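Local coordinates for protein racemase (Pseudovibrio sp. JE062, PDB 3MKC) that is named a racemase and belongs to the enolase superfamily, in which an N-terminal capping domain packs against a modified TIM barrel, at residues P80-I86 with L114-A118; G123-Y127 with K368-L374; D136-L142 with L361-A367; K167-I173 with P343-D347; T268-E273 with R299-M303. All blocks are in the same frame, centred on the assembly; numbering follows the deposited sequence.

Contact 1. Residues P80-I86 with L114-A118; sequences PIEINAI and LYDLA
Ile83 sets its CD1 methyl over one face of the Tyr115 ring, a CH-pi contact with CD1 3.5 Å from the ring centroid and 10° off the normal. Ile83 opens helix 83-93; an inverse gamma turn centred on Glu82, the N-cap residue, brings the chain into it from the loop at Pro80 and Ile81. The partner, 114-118, is regular helix within 102-122. The backbones come nearest at Ile81 and Ala118, with CA atoms 5.1 Å apart. No hydrogen bond crosses; apolar packing joins the CH-pi contact. With chi1 m and chi2 t, Ile83 also sets CG1 4.1 Å from Leu114 CB. Pro80 CG reaches Leu117 CD2 at 3.5 Å, Pro80 O sits 3.7 Å from Ala118 CB, and one turn after Ile83, Ile86 CG2 meets Leu114 CD1 at 4.1 Å. Tyr115 OH is satisfied by Thr295 of helix 293-306, while Ile12 of strand 12-22 touches Pro80 and Leu114. The contact joins the start of helix 83-93 to helix 102-122 within the N-terminal capping domain of this enolase-superfamily fold.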
# COMPACT_ATOMS: atom_id res chain seq x y z
N PRO A 80 17.48 -7.03 -14.63
CA PRO A 80 16.24 -6.89 -13.85
C PRO A 80 16.02 -7.95 -12.77
O PRO A 80 15.34 -7.69 -11.78
CB PRO A 80 15.15 -6.94 -14.92
CG PRO A 80 15.83 -6.38 -16.12
CD PRO A 80 17.17 -7.06 -16.07
N ILE A 81 16.60 -9.13 -12.97
CA ILE A 81 16.46 -10.23 -12.03
C ILE A 81 17.15 -9.97 -10.68
O ILE A 81 16.76 -10.54 -9.67
CB ILE A 81 17.00 -11.55 -12.64
CG1 ILE A 81 16.79 -12.71 -11.66
CG2 ILE A 81 18.48 -11.42 -12.96
CD1 ILE A 81 15.34 -12.96 -11.29
N GLU A 82 18.17 -9.11 -10.66
CA GLU A 82 18.88 -8.82 -9.42
C GLU A 82 18.20 -7.65 -8.70
O GLU A 82 18.82 -6.63 -8.41
CB GLU A 82 20.34 -8.45 -9.71
CG GLU A 82 21.07 -9.47 -10.56
CD GLU A 82 22.57 -9.28 -10.53
OE1 GLU A 82 23.05 -8.21 -10.96
OE2 GLU A 82 23.28 -10.19 -10.07
N ILE A 83 16.92 -7.83 -8.39
CA ILE A 83 16.15 -6.78 -7.74
C ILE A 83 16.70 -6.34 -6.40
O ILE A 83 16.75 -5.15 -6.12
CB ILE A 83 14.69 -7.22 -7.55
CG1 ILE A 83 14.14 -7.77 -8.87
CG2 ILE A 83 13.85 -6.04 -7.08
CD1 ILE A 83 12.70 -8.23 -8.80
N ASN A 84 17.13 -7.30 -5.59
CA ASN A 84 17.67 -7.00 -4.27
C ASN A 84 18.96 -6.17 -4.36
O ASN A 84 19.15 -5.21 -3.62
CB ASN A 84 17.94 -8.30 -3.52
CG ASN A 84 18.45 -8.08 -2.12
OD1 ASN A 84 19.64 -8.25 -1.84
ND2 ASN A 84 17.56 -7.68 -1.22
N ALA A 85 19.83 -6.56 -5.28
CA ALA A 85 21.10 -5.86 -5.46
C ALA A 85 20.91 -4.46 -6.05
O ALA A 85 21.60 -3.53 -5.67
CB ALA A 85 22.03 -6.68 -6.35
N ILE A 86 19.98 -4.32 -6.99
CA ILE A 86 19.73 -3.02 -7.60
C ILE A 86 19.15 -2.08 -6.54
O ILE A 86 19.46 -0.90 -6.51
CB ILE A 86 18.75 -3.14 -8.78
CG1 ILE A 86 19.37 -4.05 -9.85
CG2 ILE A 86 18.45 -1.76 -9.36
CD1 ILE A 86 18.42 -4.43 -10.96
N LEU A 114 10.52 -3.49 -11.34
CA LEU A 114 11.48 -4.55 -11.60
C LEU A 114 10.83 -5.91 -11.44
O LEU A 114 11.17 -6.85 -12.16
CB LEU A 114 12.68 -4.43 -10.66
CG LEU A 114 13.60 -3.24 -10.96
CD1 LEU A 114 14.70 -3.18 -9.93
CD2 LEU A 114 14.18 -3.38 -12.37
N TYR A 115 9.89 -6.02 -10.50
CA TYR A 115 9.21 -7.29 -10.31
C TYR A 115 8.38 -7.60 -11.55
O TYR A 115 8.25 -8.75 -11.96
CB TYR A 115 8.32 -7.23 -9.06
CG TYR A 115 9.11 -7.44 -7.79
CD1 TYR A 115 9.43 -8.72 -7.36
CD2 TYR A 115 9.62 -6.36 -7.07
CE1 TYR A 115 10.24 -8.93 -6.24
CE2 TYR A 115 10.43 -6.55 -5.95
CZ TYR A 115 10.73 -7.84 -5.55
OH TYR A 115 11.56 -8.04 -4.47
N ASP A 116 7.82 -6.56 -12.16
CA ASP A 116 7.00 -6.74 -13.35
C ASP A 116 7.92 -7.12 -14.51
O ASP A 116 7.65 -8.08 -15.23
CB ASP A 116 6.23 -5.46 -13.66
CG ASP A 116 5.17 -5.65 -14.75
OD1 ASP A 116 4.59 -6.75 -14.83
OD2 ASP A 116 4.92 -4.69 -15.51
N LEU A 117 9.01 -6.38 -14.67
CA LEU A 117 9.95 -6.66 -15.75
C LEU A 117 10.63 -8.02 -15.62
O LEU A 117 10.63 -8.80 -16.57
CB LEU A 117 11.01 -5.55 -15.81
CG LEU A 117 12.12 -5.72 -16.83
CD1 LEU A 117 11.53 -6.03 -18.21
CD2 LEU A 117 12.96 -4.44 -16.87
N ALA A 118 11.19 -8.31 -14.45
CA ALA A 118 11.88 -9.58 -14.22
C ALA A 118 10.95 -10.77 -14.47
O ALA A 118 11.36 -11.79 -15.03
CB ALA A 118 12.43 -9.65 -12.80

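Contact 2. Residues G123-Y127 with K368-L374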
# COMPACT_ATOMS: atom_id res chain seq x y z
N GLY A 123 8.99 -15.10 -17.67
CA GLY A 123 7.71 -15.73 -17.90
C GLY A 123 7.13 -16.34 -16.63
O GLY A 123 6.56 -17.42 -16.67
N VAL A 124 7.29 -15.64 -15.51
CA VAL A 124 6.75 -16.13 -14.24
C VAL A 124 6.10 -14.98 -13.49
O VAL A 124 6.56 -13.84 -13.56
CB VAL A 124 7.86 -16.74 -13.35
CG1 VAL A 124 8.57 -17.85 -14.10
CG2 VAL A 124 8.86 -15.67 -12.92
N PRO A 125 5.00 -15.26 -12.77
CA PRO A 125 4.30 -14.23 -12.01
C PRO A 125 5.20 -13.66 -10.92
O PRO A 125 6.09 -14.34 -10.41
CB PRO A 125 3.09 -14.97 -11.44
CG PRO A 125 3.58 -16.39 -11.34
CD PRO A 125 4.34 -16.57 -12.62
N ALA A 126 4.95 -12.41 -10.56
CA ALA A 126 5.75 -11.74 -9.54
C ALA A 126 5.83 -12.48 -8.20
O ALA A 126 6.90 -12.59 -7.62
CB ALA A 126 5.23 -10.32 -9.32
N TYR A 127 4.70 -13.00 -7.72
CA TYR A 127 4.70 -13.69 -6.44
C TYR A 127 5.65 -14.89 -6.38
O TYR A 127 6.10 -15.28 -5.30
CB TYR A 127 3.27 -14.08 -6.04
CG TYR A 127 2.73 -15.33 -6.70
CD1 TYR A 127 3.05 -16.59 -6.22
CD2 TYR A 127 1.90 -15.24 -7.83
CE1 TYR A 127 2.57 -17.74 -6.83
CE2 TYR A 127 1.41 -16.39 -8.44
CZ TYR A 127 1.75 -17.63 -7.94
OH TYR A 127 1.27 -18.78 -8.53
N LYS A 368 -4.77 -17.16 -7.39
CA LYS A 368 -3.37 -16.91 -7.70
C LYS A 368 -3.19 -16.28 -9.07
O LYS A 368 -3.80 -16.72 -10.04
CB LYS A 368 -2.58 -18.23 -7.63
CG LYS A 368 -2.64 -18.89 -6.27
CD LYS A 368 -1.57 -19.96 -6.10
CE LYS A 368 -1.79 -21.14 -7.02
NZ LYS A 368 -0.84 -22.25 -6.69
N PRO A 369 -2.37 -15.22 -9.17
CA PRO A 369 -2.17 -14.59 -10.47
C PRO A 369 -1.58 -15.60 -11.45
O PRO A 369 -0.80 -16.46 -11.05
CB PRO A 369 -1.19 -13.46 -10.14
CG PRO A 369 -1.62 -13.06 -8.76
CD PRO A 369 -1.79 -14.41 -8.09
N THR A 370 -1.97 -15.52 -12.72
CA THR A 370 -1.48 -16.45 -13.72
C THR A 370 -0.63 -15.81 -14.81
O THR A 370 -0.12 -16.51 -15.69
CB THR A 370 -2.65 -17.19 -14.39
OG1 THR A 370 -3.57 -16.22 -14.91
CG2 THR A 370 -3.37 -18.09 -13.40
N ALA A 371 -0.49 -14.49 -14.77
CA ALA A 371 0.29 -13.80 -15.79
C ALA A 371 1.70 -13.50 -15.29
O ALA A 371 1.95 -13.43 -14.09
CB ALA A 371 -0.41 -12.50 -16.19
N PRO A 372 2.65 -13.33 -16.23
CA PRO A 372 4.04 -13.02 -15.87
C PRO A 372 4.09 -11.66 -15.19
O PRO A 372 3.22 -10.82 -15.41
CB PRO A 372 4.74 -13.00 -17.23
CG PRO A 372 3.95 -14.00 -18.03
CD PRO A 372 2.53 -13.63 -17.67
N GLY A 373 5.12 -11.44 -14.37
CA GLY A 373 5.24 -10.17 -13.68
C GLY A 373 4.02 -9.80 -12.86
O GLY A 373 3.44 -10.64 -12.17
N LEU A 374 3.63 -8.53 -12.93
CA LEU A 374 2.47 -8.06 -12.17
C LEU A 374 1.16 -8.27 -12.90
O LEU A 374 0.09 -7.99 -12.36
CB LEU A 374 2.65 -6.58 -11.82
CG LEU A 374 3.75 -6.31 -10.79
CD1 LEU A 374 3.88 -4.82 -10.55
CD2 LEU A 374 3.41 -7.03 -9.49
O HOH W 1 0.16 -18.85 -11.01
O HOH W 2 2.15 -21.24 -7.67
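This is a backbone-led contact that ties the end of the N-terminal family region to the late loop between strands 366-367 and 377-378. Pro125 and Gly373 form a single beta bridge, with two good hydrogen bonds: Gly373 N gives to Val124 O (2.9 Å) and Ala126 N to Gly373 O (2.8 Å). Close CA-H...O contacts add to it, Pro125 CA to Ala371 O at 3.2 Å and Pro372 CA to Val124 O at 3.5 Å. Gly373 has positive phi, a conformation glycine adopts easily. Farther along, the Tyr127 ring turns an edge to Pro369 O, with CE2 3.4 Å from that oxygen. Water 1 joins Tyr127 OH (2.7 Å) to Pro369 O (2.6 Å); water 2 joins Tyr127 OH (2.8 Å) weakly to Lys368 NZ (3.3 Å). Ala126 CB meets Leu374 CD2 at 3.8 Å. Around the pair, His327 of helix 319-331 bonds Tyr127 N and touches Pro369, Phe330 packs on Lys368 and Pro369, and Asp116 of helix 102-122 takes the Leu374 amide.

Contact 3. Residues D136-L142 with L361-A367; sequences DKVHPYL and LVDGGFA
Phe366 and Lys137, with Pro140 next, bury the most surface where Val138 pairs antiparallel with Phe366 beside the turn 362-365. Phe366 and Val138 form a hydrogen-bonded pair, CA atoms 5.3 Å apart: Val138 N gives to Phe366 O at 3.0 Å, and Phe366 N to Val138 O at 2.8 Å. Both side chains leave on the same face, so Val138 CG2 lies 3.8 Å from Phe366 CB. The Phe366 ring (chi1 m) meets Pro140, CE2 to Pro140 CG 3.8 Å, and packs against Tyr340 and Ile326. This pairing adds a short antiparallel strand to 137-143, which runs parallel to 175-179 and to 339-340 in the TIM-barrel-like sheet. Lys137 leaves on the other face, and chi1 m, chi2 -125° and chi3 m curl its NZ onto the turn, donating to Val362 O at 2.9 Å and, weakly, to Gly365 O at 3.5 Å. Those acceptors belong to a type I' turn, Val362 to Gly365, closed by Val362 N to Gly365 O (2.8 Å) and Gly365 N to Val362 O (2.9 Å); Asp363 and Gly364 have positive phi. Gly365 passes close against 136-142, its CA 3.1 Å from Val138 O, which leaves little room for a CB. Pro140 CD touches Leu361 CD1 at 4.1 Å and Gly364 O at 3.6 Å, while water 3 donates to Pro140 O (2.8 Å) and Gly364 O (2.9 Å).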
# COMPACT_ATOMS: atom_id res chain seq x y z
N ASP A 136 -4.16 -20.90 -1.51
CA ASP A 136 -4.81 -21.09 -2.80
C ASP A 136 -5.58 -19.81 -3.15
O ASP A 136 -5.88 -19.57 -4.31
CB ASP A 136 -5.72 -22.32 -2.77
CG ASP A 136 -7.01 -22.08 -2.05
OD1 ASP A 136 -6.97 -21.56 -0.91
OD2 ASP A 136 -8.07 -22.41 -2.63
N LYS A 137 -5.85 -18.98 -2.14
CA LYS A 137 -6.57 -17.72 -2.34
C LYS A 137 -6.26 -16.69 -1.24
O LYS A 137 -5.90 -17.06 -0.13
CB LYS A 137 -8.08 -17.94 -2.36
CG LYS A 137 -8.57 -18.87 -3.47
CD LYS A 137 -9.65 -18.20 -4.32
CE LYS A 137 -10.78 -17.65 -3.46
NZ LYS A 137 -11.81 -16.94 -4.27
N VAL A 138 -6.41 -15.41 -1.56
CA VAL A 138 -6.18 -14.36 -0.57
C VAL A 138 -7.44 -13.51 -0.45
O VAL A 138 -8.23 -13.42 -1.40
CB VAL A 138 -4.98 -13.46 -0.95
CG1 VAL A 138 -3.72 -14.31 -1.07
CG2 VAL A 138 -5.26 -12.71 -2.24
N HIS A 139 -7.64 -12.90 0.71
CA HIS A 139 -8.82 -12.07 0.96
C HIS A 139 -8.45 -10.68 1.42
O HIS A 139 -7.81 -10.51 2.46
CB HIS A 139 -9.72 -12.73 2.01
CG HIS A 139 -10.16 -14.11 1.65
ND1 HIS A 139 -9.32 -15.20 1.75
CD2 HIS A 139 -11.32 -14.57 1.14
CE1 HIS A 139 -9.96 -16.28 1.31
NE2 HIS A 139 -11.17 -15.92 0.94
N PRO A 140 -8.85 -9.66 0.65
CA PRO A 140 -8.51 -8.30 1.05
C PRO A 140 -9.61 -7.70 1.90
O PRO A 140 -10.71 -8.25 1.99
CB PRO A 140 -8.42 -7.58 -0.27
CG PRO A 140 -9.63 -8.17 -0.99
CD PRO A 140 -9.52 -9.67 -0.66
N TYR A 141 -9.31 -6.59 2.56
CA TYR A 141 -10.34 -5.88 3.29
C TYR A 141 -10.50 -4.68 2.37
O TYR A 141 -9.52 -4.22 1.77
CB TYR A 141 -9.90 -5.48 4.71
CG TYR A 141 -8.91 -4.34 4.84
CD1 TYR A 141 -9.29 -3.02 4.61
CD2 TYR A 141 -7.61 -4.58 5.27
CE1 TYR A 141 -8.40 -1.97 4.81
CE2 TYR A 141 -6.71 -3.54 5.47
CZ TYR A 141 -7.11 -2.23 5.24
OH TYR A 141 -6.23 -1.20 5.43
N LEU A 142 -11.72 -4.20 2.22
CA LEU A 142 -11.94 -3.07 1.33
C LEU A 142 -12.17 -1.80 2.13
O LEU A 142 -12.96 -1.78 3.07
CB LEU A 142 -13.15 -3.34 0.43
CG LEU A 142 -13.05 -4.62 -0.40
CD1 LEU A 142 -14.27 -4.73 -1.31
CD2 LEU A 142 -11.77 -4.61 -1.23
N LEU A 361 -12.60 -10.40 -8.21
CA LEU A 361 -12.82 -10.73 -6.80
C LEU A 361 -13.94 -11.76 -6.76
O LEU A 361 -15.08 -11.46 -7.11
CB LEU A 361 -13.21 -9.48 -6.03
CG LEU A 361 -13.26 -9.62 -4.50
CD1 LEU A 361 -11.85 -9.88 -3.98
CD2 LEU A 361 -13.83 -8.35 -3.89
N VAL A 362 -13.61 -12.98 -6.35
CA VAL A 362 -14.59 -14.06 -6.28
C VAL A 362 -14.85 -14.51 -4.85
O VAL A 362 -13.93 -14.95 -4.16
CB VAL A 362 -14.12 -15.28 -7.11
CG1 VAL A 362 -15.14 -16.40 -7.00
CG2 VAL A 362 -13.92 -14.88 -8.57
N ASP A 363 -16.10 -14.40 -4.42
CA ASP A 363 -16.48 -14.80 -3.06
C ASP A 363 -15.60 -14.04 -2.06
O ASP A 363 -15.18 -14.60 -1.04
CB ASP A 363 -16.32 -16.31 -2.90
CG ASP A 363 -16.79 -16.82 -1.55
OD1 ASP A 363 -17.84 -16.36 -1.07
OD2 ASP A 363 -16.10 -17.69 -0.97
N GLY A 364 -15.33 -12.78 -2.37
CA GLY A 364 -14.51 -11.95 -1.51
C GLY A 364 -13.03 -12.29 -1.50
O GLY A 364 -12.31 -11.87 -0.59
N GLY A 365 -12.57 -13.03 -2.49
CA GLY A 365 -11.17 -13.40 -2.53
C GLY A 365 -10.57 -13.47 -3.92
O GLY A 365 -11.29 -13.59 -4.91
N PHE A 366 -9.24 -13.41 -3.98
CA PHE A 366 -8.52 -13.46 -5.25
C PHE A 366 -7.79 -14.78 -5.43
O PHE A 366 -7.27 -15.35 -4.47
CB PHE A 366 -7.50 -12.32 -5.33
CG PHE A 366 -8.13 -10.96 -5.41
CD1 PHE A 366 -9.00 -10.65 -6.45
CD2 PHE A 366 -7.85 -10.00 -4.45
CE1 PHE A 366 -9.59 -9.39 -6.53
CE2 PHE A 366 -8.43 -8.73 -4.52
CZ PHE A 366 -9.31 -8.43 -5.56
N ALA A 367 -7.76 -15.27 -6.66
CA ALA A 367 -7.08 -16.51 -6.98
C ALA A 367 -5.63 -16.15 -7.30
O ALA A 367 -5.31 -14.98 -7.48
CB ALA A 367 -7.73 -17.18 -8.20
O HOH W 3 -12.94 -9.89 1.37

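Contact 4. Residues K167-I173 with P343-D347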
# COMPACT_ATOMS: atom_id res chain seq x y z
N LYS A 167 -23.69 -3.44 0.54
CA LYS A 167 -23.15 -3.98 -0.70
C LYS A 167 -21.99 -4.92 -0.42
O LYS A 167 -21.85 -5.96 -1.07
CB LYS A 167 -22.68 -2.85 -1.62
CG LYS A 167 -22.24 -3.33 -3.00
CD LYS A 167 -21.92 -2.16 -3.92
CE LYS A 167 -21.53 -2.64 -5.31
NZ LYS A 167 -21.29 -1.51 -6.25
N ALA A 168 -21.15 -4.56 0.55
CA ALA A 168 -20.01 -5.40 0.91
C ALA A 168 -20.50 -6.76 1.37
O ALA A 168 -19.92 -7.78 1.01
CB ALA A 168 -19.19 -4.74 2.01
N LYS A 169 -21.57 -6.77 2.15
CA LYS A 169 -22.13 -8.03 2.65
C LYS A 169 -22.71 -8.83 1.49
O LYS A 169 -22.62 -10.06 1.46
CB LYS A 169 -23.21 -7.75 3.70
CG LYS A 169 -22.71 -6.88 4.84
CD LYS A 169 -23.49 -7.11 6.13
CE LYS A 169 -24.95 -6.72 6.01
NZ LYS A 169 -25.65 -6.92 7.31
N ALA A 170 -23.31 -8.12 0.54
CA ALA A 170 -23.92 -8.75 -0.62
C ALA A 170 -22.86 -9.45 -1.48
O ALA A 170 -23.16 -10.42 -2.17
CB ALA A 170 -24.66 -7.71 -1.46
N HIS A 171 -21.63 -8.94 -1.42
CA HIS A 171 -20.53 -9.52 -2.19
C HIS A 171 -19.63 -10.38 -1.31
O HIS A 171 -18.51 -10.72 -1.70
CB HIS A 171 -19.68 -8.43 -2.83
CG HIS A 171 -20.36 -7.69 -3.94
ND1 HIS A 171 -21.51 -6.96 -3.76
CD2 HIS A 171 -20.03 -7.55 -5.25
CE1 HIS A 171 -21.86 -6.40 -4.90
NE2 HIS A 171 -20.98 -6.74 -5.82
N ASN A 172 -20.12 -10.71 -0.12
CA ASN A 172 -19.36 -11.52 0.83
C ASN A 172 -17.94 -11.03 1.07
O ASN A 172 -17.00 -11.83 1.13
CB ASN A 172 -19.32 -12.99 0.38
CG ASN A 172 -20.69 -13.64 0.41
OD1 ASN A 172 -21.42 -13.55 1.39
ND2 ASN A 172 -21.04 -14.31 -0.68
N ILE A 173 -17.77 -9.72 1.19
CA ILE A 173 -16.45 -9.15 1.46
C ILE A 173 -16.16 -9.52 2.92
O ILE A 173 -16.98 -9.27 3.81
CB ILE A 173 -16.46 -7.61 1.32
CG1 ILE A 173 -16.81 -7.23 -0.12
CG2 ILE A 173 -15.10 -7.04 1.71
CD1 ILE A 173 -15.91 -7.86 -1.16
N PRO A 343 -12.92 -1.37 -7.66
CA PRO A 343 -13.65 -0.50 -8.59
C PRO A 343 -15.15 -0.35 -8.31
O PRO A 343 -15.72 0.72 -8.51
CB PRO A 343 -13.38 -1.13 -9.95
CG PRO A 343 -12.03 -1.73 -9.77
CD PRO A 343 -12.15 -2.38 -8.42
N GLU A 344 -15.79 -1.42 -7.86
CA GLU A 344 -17.22 -1.37 -7.56
C GLU A 344 -17.49 -0.89 -6.14
O GLU A 344 -18.64 -0.82 -5.70
CB GLU A 344 -17.86 -2.75 -7.77
CG GLU A 344 -17.85 -3.23 -9.21
CD GLU A 344 -18.49 -4.60 -9.39
OE1 GLU A 344 -19.68 -4.75 -9.05
OE2 GLU A 344 -17.79 -5.52 -9.86
N PHE A 345 -16.41 -0.56 -5.42
CA PHE A 345 -16.53 -0.09 -4.04
C PHE A 345 -15.74 1.19 -3.82
O PHE A 345 -15.21 1.42 -2.73
CB PHE A 345 -16.03 -1.17 -3.08
CG PHE A 345 -16.96 -2.33 -2.95
CD1 PHE A 345 -18.00 -2.31 -2.03
CD2 PHE A 345 -16.81 -3.45 -3.76
CE1 PHE A 345 -18.89 -3.38 -1.92
CE2 PHE A 345 -17.69 -4.52 -3.66
CZ PHE A 345 -18.73 -4.49 -2.74
N CYS A 346 -15.66 2.03 -4.84
CA CYS A 346 -14.93 3.28 -4.73
C CYS A 346 -15.09 4.12 -5.98
O CYS A 346 -15.54 3.64 -7.02
CB CYS A 346 -13.44 3.01 -4.52
SG CYS A 346 -12.56 2.64 -6.06
N ASP A 347 -14.71 5.38 -5.88
CA ASP A 347 -14.76 6.29 -7.01
C ASP A 347 -13.33 6.70 -7.29
O ASP A 347 -12.57 6.99 -6.37
CB ASP A 347 -15.61 7.52 -6.68
CG ASP A 347 -17.08 7.18 -6.49
OD1 ASP A 347 -17.61 6.40 -7.31
OD2 ASP A 347 -17.69 7.69 -5.53
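Glu344 is the first residue of 343-347 to meet the end of helix 154-170. Glu344 O accepts from Lys167 NZ at 2.8 Å, the one hydrogen bond between the segments. The carboxylate stays looser: Glu344 OE1 is 4.0 Å from His171 NE2 and 4.6 Å from Lys167 NZ, too far for a salt bridge. Phe345 follows and buries the most surface of any residue here. Its CB points at the helix and its ring turns an edge toward Ala168 N and His171. Lys167, extended with all chi angles t, places CE over one face of the ring, its CG 3.5 Å from Phe345 CE1; Lys167 NZ stands nearly over the Phe345 ring centre but 5.2 Å away, so any cation-pi attraction is weak. Phe345 CE1 lies 3.5 Å from Ala168 N, and the ring edge points into the face of His171 in a T-shaped pair, centroids 5.2 Å apart and planes at 82°. His171 ND1, bonded to Lys167 O at 2.9 Å, holds that imidazole in place. A Schellman motif ends the helix, with Asn172 at positive phi as C-prime and Ile173 N bonded to Ala168 O, and this brings Ile173 CG1 to 4.2 Å from Phe345 CZ. On the sheet side, Leu142 of strand 137-143 touches both Phe345 and Ile173, Leu361 packs on Ile173, and the loop after strand 339-340 closes over the end of helix 154-170.

Contact 5. Residues T268-E273 with R299-M303; sequences TRFEAE and RITEM
Thr268, with phi 74°, leads the chain into helix 268-277; its OG1 takes weak hydrogen bonds from Phe270 N (3.2 Å) and Glu271 N (3.4 Å), and its O lies 4.1 Å from Ile300 CD1. Arg269 follows at the closest backbone approach, its CA 5.3 Å from Ile300 CA. With chi1 p and chi2 and chi3 t, Arg269 sets CB 3.8 Å from Ile300 CG1 and NH1 3.7 Å from Arg299 NE, a pairing of like charges relieved by Glu296, which forms salt bridges to both. One turn on, Ala272 CB packs 4.0 Å from both Ile300 CG2 and the CE methyl of selenomethionine Met303. Glu273 CB lies 3.6 Å from Met303 SE; Met303 runs out with chi1 and chi2 t and turns its CE with chi3 p. The short axes approach to 9.8 Å and cross at -27°, running the same way, as expected of successive outer helices in a beta/alpha barrel. Trp87 of helix 83-93, in the capping region, touches Arg269 and makes a cation-pi contact with Arg299.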
# COMPACT_ATOMS: atom_id res chain seq x y z
N THR A 268 11.14 2.82 4.60
CA THR A 268 12.23 1.91 4.95
C THR A 268 11.94 1.01 6.13
O THR A 268 11.05 1.26 6.94
CB THR A 268 13.56 2.62 5.24
OG1 THR A 268 13.51 3.22 6.54
CG2 THR A 268 13.85 3.68 4.18
N ARG A 269 12.71 -0.07 6.21
CA ARG A 269 12.57 -1.04 7.27
C ARG A 269 13.12 -0.45 8.56
O ARG A 269 12.87 -0.97 9.64
CB ARG A 269 13.34 -2.31 6.91
CG ARG A 269 14.81 -2.08 6.58
CD ARG A 269 15.44 -3.36 6.06
NE ARG A 269 16.89 -3.25 5.85
CZ ARG A 269 17.46 -2.52 4.90
NH1 ARG A 269 16.71 -1.82 4.06
NH2 ARG A 269 18.78 -2.47 4.79
N PHE A 270 13.87 0.64 8.43
CA PHE A 270 14.45 1.28 9.62
C PHE A 270 13.37 1.97 10.44
O PHE A 270 13.39 1.92 11.68
CB PHE A 270 15.53 2.27 9.18
CG PHE A 270 16.59 1.63 8.33
CD1 PHE A 270 17.33 0.56 8.81
CD2 PHE A 270 16.82 2.07 7.03
CE1 PHE A 270 18.28 -0.08 8.01
CE2 PHE A 270 17.77 1.45 6.23
CZ PHE A 270 18.50 0.37 6.71
N GLU A 271 12.45 2.64 9.76
CA GLU A 271 11.37 3.31 10.47
C GLU A 271 10.42 2.22 10.96
O GLU A 271 9.91 2.30 12.06
CB GLU A 271 10.62 4.29 9.56
CG GLU A 271 11.44 5.53 9.26
CD GLU A 271 10.65 6.65 8.61
OE1 GLU A 271 9.42 6.51 8.42
OE2 GLU A 271 11.28 7.69 8.30
N ALA A 272 10.21 1.21 10.13
CA ALA A 272 9.32 0.12 10.52
C ALA A 272 9.81 -0.56 11.81
O ALA A 272 9.02 -0.88 12.69
CB ALA A 272 9.20 -0.91 9.40
N GLU A 273 11.11 -0.79 11.91
CA GLU A 273 11.66 -1.44 13.09
C GLU A 273 11.36 -0.61 14.33
O GLU A 273 11.04 -1.16 15.38
CB GLU A 273 13.17 -1.64 12.94
CG GLU A 273 13.83 -2.33 14.13
CD GLU A 273 14.14 -1.38 15.27
OE1 GLU A 273 14.64 -0.27 14.99
OE2 GLU A 273 13.88 -1.74 16.44
N ARG A 299 11.37 -7.49 3.52
CA ARG A 299 12.24 -7.44 4.70
C ARG A 299 11.43 -7.01 5.91
O ARG A 299 11.59 -7.55 7.01
CB ARG A 299 13.40 -6.47 4.48
CG ARG A 299 14.50 -7.07 3.63
CD ARG A 299 15.72 -6.18 3.58
NE ARG A 299 15.53 -5.01 2.73
CZ ARG A 299 16.11 -4.84 1.55
NH1 ARG A 299 16.92 -5.76 1.07
NH2 ARG A 299 15.90 -3.73 0.86
N ILE A 300 10.56 -6.03 5.70
CA ILE A 300 9.72 -5.52 6.77
C ILE A 300 8.79 -6.59 7.32
O ILE A 300 8.61 -6.71 8.53
CB ILE A 300 8.88 -4.35 6.25
CG1 ILE A 300 9.80 -3.16 5.96
CG2 ILE A 300 7.78 -4.00 7.25
CD1 ILE A 300 9.09 -1.99 5.30
N THR A 301 8.20 -7.38 6.43
CA THR A 301 7.28 -8.41 6.88
C THR A 301 7.93 -9.57 7.61
O THR A 301 7.39 -10.09 8.58
CB THR A 301 6.44 -8.94 5.70
OG1 THR A 301 5.78 -7.84 5.06
CG2 THR A 301 5.38 -9.92 6.20
N GLU A 302 9.10 -10.00 7.14
CA GLU A 302 9.78 -11.12 7.79
C GLU A 302 10.21 -10.68 9.18
O GLU A 302 10.18 -11.48 10.11
CB GLU A 302 10.97 -11.59 6.95
CG GLU A 302 10.54 -12.14 5.58
CD GLU A 302 11.63 -12.89 4.82
OE1 GLU A 302 12.83 -12.62 5.03
OE2 GLU A 302 11.27 -13.76 4.00
N MSE A 303 10.58 -9.41 9.31
CA MSE A 303 10.98 -8.87 10.61
C MSE A 303 9.74 -8.81 11.49
O MSE A 303 9.77 -9.13 12.69
CB MSE A 303 11.57 -7.46 10.45
CG MSE A 303 11.74 -6.68 11.77
SE MSE A 303 12.59 -4.95 11.65
CE MSE A 303 11.38 -4.15 10.45

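Contact 1 closes first along the chain, within the N-terminal family region. Contact 2 spans most of what follows, from just after helix 102-122 to the loop beyond strand 366-367; contact 3 is nested inside it, contact 4 inside contact 3, and contact 5 inside contact 4. Contacts 3 and 4, centres about 12 Å apart, meet at Leu142, Ile173 and Leu361. Contact 1 touches contact 2 through the Asp116 OD1 to Leu374 N hydrogen bond, 2.8 Å, and contact 5 through Asn84 and Arg299; Lys368 CG, 3.8 Å from Asp136 O, joins contacts 2 and 3. The N-terminal region thus meets the C-terminal one at several points, while contacts 1 and 4 have centres about 34 Å apart.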